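Local coordinates for membrane protein implicated in regulation of membrane protease activity (Corynebacterium glutamicum ATCC 13032, PDB 3CP0) that is of unknown molecular function but, as the soluble NfeD-like domain of a membrane protein, probably helps regulate membrane protease activity through partner binding, at residues I69-G73 / T74-V78. Numbering follows the deposited sequence.
Sequences IDIQG and TTAIV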
# COMPACT_ATOMS: atom_id res chain seq x y z
N ILE A 69 -4.39 5.10 -0.66
CA ILE A 69 -5.67 5.81 -0.78
C ILE A 69 -6.60 5.70 0.43
O ILE A 69 -7.64 6.29 0.50
CB ILE A 69 -6.39 5.46 -2.17
CG1 ILE A 69 -6.56 3.95 -2.35
CG2 ILE A 69 -5.58 6.02 -3.32
CD1 ILE A 69 -7.49 3.34 -1.34
N ASP A 70 -6.17 4.89 1.38
CA ASP A 70 -6.91 4.72 2.65
C ASP A 70 -6.00 4.03 3.64
O ASP A 70 -5.01 3.44 3.27
CB ASP A 70 -8.18 3.92 2.40
CG ASP A 70 -9.16 4.01 3.58
OD1 ASP A 70 -8.98 4.84 4.53
OD2 ASP A 70 -10.06 3.14 3.57
N ILE A 71 -6.32 4.15 4.92
CA ILE A 71 -5.59 3.41 5.96
C ILE A 71 -6.69 2.78 6.79
O ILE A 71 -7.63 3.49 7.23
CB ILE A 71 -4.76 4.33 6.84
CG1 ILE A 71 -3.58 4.98 6.12
CG2 ILE A 71 -4.23 3.53 8.09
CD1 ILE A 71 -2.28 4.20 6.01
N GLN A 72 -6.58 1.48 7.04
CA GLN A 72 -7.54 0.80 7.91
C GLN A 72 -6.77 0.22 9.10
O GLN A 72 -6.06 -0.77 8.94
CB GLN A 72 -8.26 -0.30 7.14
CG GLN A 72 -9.02 0.19 5.88
CD GLN A 72 -9.64 -0.96 5.07
OE1 GLN A 72 -9.41 -2.14 5.35
NE2 GLN A 72 -10.43 -0.60 4.05
N GLY A 73 -6.88 0.84 10.28
CA GLY A 73 -6.00 0.47 11.45
C GLY A 73 -4.57 0.87 11.11
O GLY A 73 -4.25 2.06 11.03
N THR A 74 -3.70 -0.11 10.87
CA THR A 74 -2.33 0.15 10.50
C THR A 74 -2.02 -0.50 9.14
O THR A 74 -0.84 -0.84 8.86
CB THR A 74 -1.33 -0.32 11.54
OG1 THR A 74 -1.66 -1.66 11.99
CG2 THR A 74 -1.33 0.62 12.75
N THR A 75 -3.06 -0.69 8.34
CA THR A 75 -2.88 -1.31 7.02
C THR A 75 -3.12 -0.26 5.95
O THR A 75 -4.18 0.38 5.94
CB THR A 75 -3.94 -2.43 6.80
OG1 THR A 75 -3.76 -3.39 7.84
CG2 THR A 75 -3.75 -3.12 5.46
N ALA A 76 -2.14 -0.09 5.09
CA ALA A 76 -2.30 0.81 3.99
C ALA A 76 -3.13 0.12 2.88
O ALA A 76 -2.84 -1.02 2.48
CB ALA A 76 -0.91 1.17 3.45
N ILE A 77 -4.13 0.83 2.38
CA ILE A 77 -4.89 0.32 1.25
C ILE A 77 -4.41 1.12 0.03
O ILE A 77 -4.44 2.38 0.01
CB ILE A 77 -6.43 0.56 1.41
CG1 ILE A 77 -6.96 0.09 2.78
CG2 ILE A 77 -7.26 -0.14 0.32
CD1 ILE A 77 -6.53 -1.34 3.09
N VAL A 78 -3.95 0.37 -0.94
CA VAL A 78 -3.22 0.99 -2.09
C VAL A 78 -3.84 0.79 -3.43
O VAL A 78 -4.58 -0.21 -3.69
CB VAL A 78 -1.75 0.50 -2.11
CG1 VAL A 78 -1.06 0.78 -0.72
CG2 VAL A 78 -1.64 -0.98 -2.46
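Ile69 and Asp70 both face Ile77, the signature of a classic beta bulge, here set in an antiparallel hairpin of the OB-like NfeD domain. Ile69 N gives Ile77 O a 2.8 Å hydrogen bond, while Asp70 N adds a weak one to the same carbonyl. A chi1 of 55° puts CG1 of Ile69 between its own N and carbonyl carbon, and chi2 of 65° then sets CD1 3.9 Å from Ile77 CG2. Beyond the bulge, Ile77 N returns a nearly straight bond to Asp70 O (2.9 Å). The Asp70 side chain comes within about 2 Å of a bound zinc ion, a coordinating distance; its OD1 makes a salt bridge with Arg22 and takes a weak hydrogen bond from Ile71 N. On the other face CD1 of Ile71 lies 3.9 Å from CA of Ala76. In one of its two modelled conformers Gln72 lays its extended chain across Ile77, with CD of Gln72 3.7 Å from CD1 of Ile77. Backbone hydrogen bonds, Gln72 N to Thr75 O at 2.9 Å and Thr75 N to Gln72 O at 3.1 Å, close a type II' turn in which Gly73 takes the positive phi. Ile77 thus packs against Ile69 CD1, Asp70 CB and, in that conformer, the Gln72 amide, while metal and guanidinium probably balance the carboxylate's charge.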